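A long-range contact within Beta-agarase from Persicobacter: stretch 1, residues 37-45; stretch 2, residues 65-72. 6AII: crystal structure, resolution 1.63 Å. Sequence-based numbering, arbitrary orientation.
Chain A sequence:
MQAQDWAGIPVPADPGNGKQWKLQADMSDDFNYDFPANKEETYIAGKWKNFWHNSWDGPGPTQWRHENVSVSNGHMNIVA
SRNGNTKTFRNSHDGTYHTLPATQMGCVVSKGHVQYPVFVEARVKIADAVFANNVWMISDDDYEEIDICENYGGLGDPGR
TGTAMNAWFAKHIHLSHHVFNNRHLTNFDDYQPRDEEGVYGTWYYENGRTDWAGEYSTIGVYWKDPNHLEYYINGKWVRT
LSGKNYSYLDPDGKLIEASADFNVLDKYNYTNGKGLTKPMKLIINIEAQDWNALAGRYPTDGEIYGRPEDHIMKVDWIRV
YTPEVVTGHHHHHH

Stretch 1 (37-45) ANKEETYIA
Stretch 2 65-72: RHENVSVS

Stretch 1 is mostly loop, with a short strand at Tyr-43 and Ile-44. Stretch 2 has a 3-10 segment at His-66 and Glu-67, after Arg-65 in loop, and a strand at 69-72. Residues 37-39 run opposite to 67-70: Ala-37 CA lies 4.6 Å from Ser-70 CA, and Lys-39 CA lies 4.6 Å from Glu-67 CA. After the loop turns back, 43-45 runs roughly parallel to 69-71. The contact buries 474 Å², both sides summed.

No direct hydrogen bond joins the stretches. Asn-38 (phi/psi -134/130) is extended, and its O sits 3.3 Å from Glu-67 N, but the angle is poor. The same Asn-38 O makes a CA-H...O contact with Glu-67 CA at 3.4 Å. His-66 (-56/-40) and Glu-67 (-78/6) form a tight turn, closed by Asn-68 N to Arg-65 O at 3.0 Å and by a weak bond from Val-69 N to His-66 O at 3.3 Å.

Water supplies the polar links. Water 1 accepts from Asn-38 N at 2.9 Å and lies 2.7 Å from both His-66 O and Val-69 O, so it ties the loop to the turn and the strand. Water 2 donates to Lys-39 O at 3.0 Å and to Glu-67 OE1 at 2.6 Å. Water 3 donates to Glu-41 OE1 at 2.5 Å and is hydrogen-bonded to His-66 NE2 at 2.8 Å.

His-66 points toward stretch 1, with chi1 m and chi2 99°. One ring face packs on loop backbone, Glu-41 N and Glu-40 C, while water 3 serves NE2. Glu-41 CA is 3.6 Å from His-66 CD2. Glu-41 (-57/130) is t, t, with chi3 -58°.

The Lys-39 side chain is extended (m, t, t, t) on a backbone of -76/-10. Its carbon part meets Glu-67, CG to CD at 3.9 Å; Lys-39 NZ is 5.4 Å from Glu-67 OE2, too far for a salt bridge. Glu-67 has chi1 p, chi2 -93° and chi3 41°. Ala-37 (-48/134) packs against backbone, with Ala-37 CB 3.3 Å from Glu-67 O. Ser-70 (-149/174) has chi1 p.

Buried Ile-44 (-66/126; m, t) points toward stretch 2. Its CD1 meets Val-69 CG1 at 3.8 Å, and Ile-44 CG2 meets Val-71 CG2 at 4.0 Å. This apolar packing excludes solvent. Val-69 (-125/134) and Val-71 are t.

Two bonds brace the loop internally. Glu-40 N donates to Asn-38 OD1 at 2.9 Å (Asn-38 chi1 t, chi2 -59°), and Thr-42 OG1 (chi1 m) donates to Glu-40 O at 2.9 Å.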

ATOM      1  N   ALA A  37      10.194  -4.920 -19.278  1.00 22.62           N
ATOM      2  CA  ALA A  37       9.321  -6.014 -18.779  1.00 23.80           C
ATOM      3  C   ALA A  37      10.002  -7.365 -19.046  1.00 25.00           C
ATOM      4  O   ALA A  37      10.488  -7.609 -20.154  1.00 26.01           O
ATOM      5  CB  ALA A  37       7.989  -5.951 -19.446  1.00 23.04           C
ATOM      6  N   ASN A  38      10.007  -8.243 -18.060  1.00 24.34           N
ATOM      7  CA  ASN A  38      10.749  -9.472 -18.115  1.00 27.06           C
ATOM      8  C   ASN A  38       9.844 -10.610 -17.639  1.00 29.35           C
ATOM      9  O   ASN A  38       9.271 -10.528 -16.564  1.00 23.58           O
ATOM     10  CB  ASN A  38      11.992  -9.402 -17.245  1.00 28.26           C
ATOM     11  CG  ASN A  38      13.067 -10.409 -17.629  1.00 33.45           C
ATOM     12  OD1 ASN A  38      12.851 -11.618 -17.632  1.00 29.19           O
ATOM     13  ND2 ASN A  38      14.268  -9.914 -17.853  1.00 35.64           N
ATOM     14  N   LYS A  39       9.775 -11.696 -18.414  1.00 25.15           N
ATOM     15  CA  LYS A  39       8.948 -12.829 -17.997  1.00 26.54           C
ATOM     16  C   LYS A  39       9.561 -13.669 -16.887  1.00 24.75           C
ATOM     17  O   LYS A  39       8.802 -14.513 -16.256  1.00 28.31           O
ATOM     18  CB  LYS A  39       8.671 -13.750 -19.193  1.00 27.29           C
ATOM     19  CG  LYS A  39       7.851 -13.132 -20.280  1.00 32.43           C
ATOM     20  CD  LYS A  39       7.572 -14.075 -21.451  1.00 41.94           C
ATOM     21  CE  LYS A  39       6.829 -13.332 -22.544  1.00 49.16           C
ATOM     22  NZ  LYS A  39       6.478 -14.235 -23.664  1.00 62.82           N
ATOM     23  N   GLU A  40      10.824 -13.454 -16.552  1.00 26.38           N
ATOM     24  CA  GLU A  40      11.469 -14.250 -15.574  1.00 28.58           C
ATOM     25  C   GLU A  40      11.620 -13.497 -14.254  1.00 28.31           C
ATOM     26  O   GLU A  40      11.763 -12.261 -14.248  1.00 26.73           O
ATOM     27  CB  GLU A  40      12.882 -14.628 -16.023  1.00 37.61           C
ATOM     28  CG  GLU A  40      12.947 -15.406 -17.342  1.00 44.71           C
ATOM     29  CD  GLU A  40      12.334 -16.800 -17.335  1.00 52.80           C
ATOM     30  OE1 GLU A  40      12.302 -17.426 -16.256  1.00 61.95           O
ATOM     31  OE2 GLU A  40      11.859 -17.250 -18.409  1.00 68.52           O
ATOM     32  N   GLU A  41      11.614 -14.260 -13.174  1.00 27.51           N
ATOM     33  CA  GLU A  41      11.788 -13.733 -11.854  1.00 28.04           C
ATOM     34  C   GLU A  41      13.124 -12.981 -11.781  1.00 32.23           C
ATOM     35  O   GLU A  41      14.168 -13.516 -12.117  1.00 28.46           O
ATOM     36  CB  GLU A  41      11.766 -14.816 -10.792  1.00 29.95           C
ATOM     37  CG  GLU A  41      12.211 -14.283  -9.436  1.00 37.20           C
ATOM     38  CD  GLU A  41      12.230 -15.326  -8.328  1.00 45.03           C
ATOM     39  OE1 GLU A  41      11.158 -15.904  -8.089  1.00 36.51           O
ATOM     40  OE2 GLU A  41      13.310 -15.537  -7.687  1.00 43.51           O
ATOM     41  N   THR A  42      13.101 -11.761 -11.275  1.00 25.25           N
ATOM     42  CA  THR A  42      14.284 -10.917 -11.279  1.00 26.72           C
ATOM     43  C   THR A  42      14.180  -9.993 -10.075  1.00 28.13           C
ATOM     44  O   THR A  42      13.086  -9.491  -9.845  1.00 24.25           O
ATOM     45  CB  THR A  42      14.321 -10.034 -12.544  1.00 29.35           C
ATOM     46  OG1 THR A  42      14.167 -10.799 -13.749  1.00 31.48           O
ATOM     47  CG2 THR A  42      15.586  -9.222 -12.630  1.00 31.10           C
ATOM     48  N   TYR A  43      15.267  -9.793  -9.339  1.00 24.91           N
ATOM     49  CA  TYR A  43      15.350  -8.651  -8.404  1.00 26.93           C
ATOM     50  C   TYR A  43      15.850  -7.423  -9.156  1.00 25.94           C
ATOM     51  O   TYR A  43      17.062  -7.288  -9.435  1.00 23.83           O
ATOM     52  CB  TYR A  43      16.248  -8.906  -7.178  1.00 28.38           C
ATOM     53  CG  TYR A  43      15.589  -9.727  -6.093  1.00 28.88           C
ATOM     54  CD1 TYR A  43      14.737  -9.136  -5.175  1.00 27.41           C
ATOM     55  CD2 TYR A  43      15.749 -11.099  -6.030  1.00 34.94           C
ATOM     56  CE1 TYR A  43      14.083  -9.870  -4.206  1.00 31.04           C
ATOM     57  CE2 TYR A  43      15.090 -11.857  -5.065  1.00 37.89           C
ATOM     58  CZ  TYR A  43      14.272 -11.234  -4.140  1.00 38.23           C
ATOM     59  OH  TYR A  43      13.583 -11.886  -3.160  1.00 39.41           O
ATOM     60  N   ILE A  44      14.921  -6.505  -9.452  1.00 24.00           N
ATOM     61  CA  ILE A  44      15.221  -5.288 -10.192  1.00 22.10           C
ATOM     62  C   ILE A  44      16.136  -4.446  -9.314  1.00 21.49           C
ATOM     63  O   ILE A  44      15.863  -4.175  -8.148  1.00 22.05           O
ATOM     64  CB  ILE A  44      13.939  -4.545 -10.594  1.00 21.16           C
ATOM     65  CG1 ILE A  44      12.991  -5.409 -11.395  1.00 23.06           C
ATOM     66  CG2 ILE A  44      14.249  -3.263 -11.318  1.00 22.31           C
ATOM     67  CD1 ILE A  44      11.582  -4.891 -11.542  1.00 23.10           C
ATOM     68  N   ALA A  45      17.279  -4.075  -9.911  1.00 22.84           N
ATOM     69  CA  ALA A  45      18.312  -3.278  -9.270  1.00 23.42           C
ATOM     70  C   ALA A  45      18.877  -3.976  -8.047  1.00 22.84           C
ATOM     71  O   ALA A  45      19.413  -3.312  -7.161  1.00 25.20           O
ATOM     72  CB  ALA A  45      17.786  -1.899  -8.908  1.00 26.28           C
ATOM     73  N   ARG A  65       1.826 -11.335 -13.123  1.00 19.68           N
ATOM     74  CA  ARG A  65       2.745 -11.864 -14.110  1.00 19.10           C
ATOM     75  C   ARG A  65       4.033 -11.080 -13.956  1.00 19.25           C
ATOM     76  O   ARG A  65       3.987  -9.869 -13.846  1.00 18.60           O
ATOM     77  CB  ARG A  65       2.186 -11.703 -15.514  1.00 21.99           C
ATOM     78  CG  ARG A  65       0.990 -12.600 -15.833  1.00 22.03           C
ATOM     79  CD  ARG A  65       1.375 -14.060 -15.801  1.00 23.97           C
ATOM     80  NE  ARG A  65       0.246 -14.948 -16.117  1.00 26.09           N
ATOM     81  CZ  ARG A  65      -0.502 -15.598 -15.223  1.00 28.66           C
ATOM     82  NH1 ARG A  65      -0.366 -15.401 -13.908  1.00 21.87           N
ATOM     83  NH2 ARG A  65      -1.401 -16.489 -15.688  1.00 26.88           N
ATOM     84  N   HIS A  66       5.151 -11.778 -14.075  1.00 19.38           N
ATOM     85  CA  HIS A  66       6.443 -11.108 -13.989  1.00 20.24           C
ATOM     86  C   HIS A  66       6.526  -9.969 -15.027  1.00 22.81           C
ATOM     87  O   HIS A  66       7.078  -8.865 -14.719  1.00 21.58           O
ATOM     88  CB  HIS A  66       7.579 -12.105 -14.296  1.00 20.96           C
ATOM     89  CG  HIS A  66       7.720 -13.127 -13.225  1.00 24.50           C
ATOM     90  ND1 HIS A  66       7.168 -14.404 -13.345  1.00 31.56           N
ATOM     91  CD2 HIS A  66       8.234 -13.071 -11.986  1.00 24.04           C
ATOM     92  CE1 HIS A  66       7.368 -15.070 -12.230  1.00 29.36           C
ATOM     93  NE2 HIS A  66       8.094 -14.315 -11.413  1.00 28.90           N
ATOM     94  N   GLU A  67       6.005 -10.171 -16.234  1.00 21.29           N
ATOM     95  CA  GLU A  67       6.168  -9.231 -17.321  1.00 23.36           C
ATOM     96  C   GLU A  67       5.234  -8.012 -17.209  1.00 20.62           C
ATOM     97  O   GLU A  67       5.187  -7.190 -18.113  1.00 22.59           O
ATOM     98  CB  GLU A  67       5.941  -9.901 -18.683  1.00 22.74           C
ATOM     99  CG  GLU A  67       4.605 -10.601 -18.819  1.00 23.49           C
ATOM    100  CD  GLU A  67       4.601 -12.084 -18.478  1.00 27.02           C
ATOM    101  OE1 GLU A  67       5.249 -12.497 -17.477  1.00 22.78           O
ATOM    102  OE2 GLU A  67       3.826 -12.813 -19.158  1.00 30.42           O
ATOM    103  N   ASN A  68       4.495  -7.900 -16.106  1.00 19.59           N
ATOM    104  CA  ASN A  68       3.604  -6.753 -15.867  1.00 18.95           C
ATOM    105  C   ASN A  68       4.271  -5.776 -14.883  1.00 20.98           C
ATOM    106  O   ASN A  68       3.596  -4.872 -14.380  1.00 19.93           O
ATOM    107  CB  ASN A  68       2.228  -7.191 -15.368  1.00 18.69           C
ATOM    108  CG  ASN A  68       1.342  -7.608 -16.537  1.00 20.15           C
ATOM    109  OD1 ASN A  68       1.696  -8.553 -17.279  1.00 20.80           O
ATOM    110  ND2 ASN A  68       0.220  -6.919 -16.776  1.00 17.44           N
ATOM    111  N   VAL A  69       5.587  -5.913 -14.696  1.00 18.20           N
ATOM    112  CA  VAL A  69       6.378  -4.921 -13.944  1.00 19.14           C
ATOM    113  C   VAL A  69       7.522  -4.458 -14.851  1.00 20.20           C
ATOM    114  O   VAL A  69       8.272  -5.258 -15.388  1.00 19.35           O
ATOM    115  CB  VAL A  69       6.937  -5.496 -12.627  1.00 19.71           C
ATOM    116  CG1 VAL A  69       7.869  -4.500 -11.909  1.00 19.16           C
ATOM    117  CG2 VAL A  69       5.862  -5.955 -11.654  1.00 19.49           C
ATOM    118  N   SER A  70       7.739  -3.149 -14.922  1.00 17.96           N
ATOM    119  CA  SER A  70       8.910  -2.626 -15.675  1.00 19.10           C
ATOM    120  C   SER A  70       9.339  -1.327 -14.991  1.00 20.49           C
ATOM    121  O   SER A  70       8.717  -0.863 -14.048  1.00 19.04           O
ATOM    122  CB  SER A  70       8.551  -2.388 -17.122  1.00 21.80           C
ATOM    123  OG  SER A  70       7.591  -1.359 -17.232  1.00 20.95           O
ATOM    124  N   VAL A  71      10.444  -0.792 -15.461  1.00 18.75           N
ATOM    125  CA  VAL A  71      10.908   0.528 -15.029  1.00 18.32           C
ATOM    126  C   VAL A  71      11.276   1.310 -16.265  1.00 19.32           C
ATOM    127  O   VAL A  71      12.058   0.853 -17.093  1.00 19.85           O
ATOM    128  CB  VAL A  71      12.074   0.485 -14.026  1.00 18.89           C
ATOM    129  CG1 VAL A  71      12.383   1.902 -13.549  1.00 19.59           C
ATOM    130  CG2 VAL A  71      11.817  -0.410 -12.828  1.00 18.18           C
ATOM    131  N   SER A  72      10.683   2.486 -16.395  1.00 19.24           N
ATOM    132  CA  SER A  72      10.916   3.337 -17.589  1.00 20.17           C
ATOM    133  C   SER A  72      10.424   4.740 -17.277  1.00 18.56           C
ATOM    134  O   SER A  72       9.539   4.951 -16.423  1.00 18.31           O
ATOM    135  CB  SER A  72      10.252   2.852 -18.872  1.00 18.45           C
ATOM    136  OG  SER A  72       8.851   2.900 -18.745  1.00 20.58           O
TER
HETATM  137  O   HOH W   1       9.443  -7.691 -15.227  1.00 19.58           O
HETATM  138  O   HOH W   2       5.926 -14.935 -17.140  1.00 44.42           O
HETATM  139  O   HOH W   3       8.887 -15.276  -8.948  1.00 27.11           O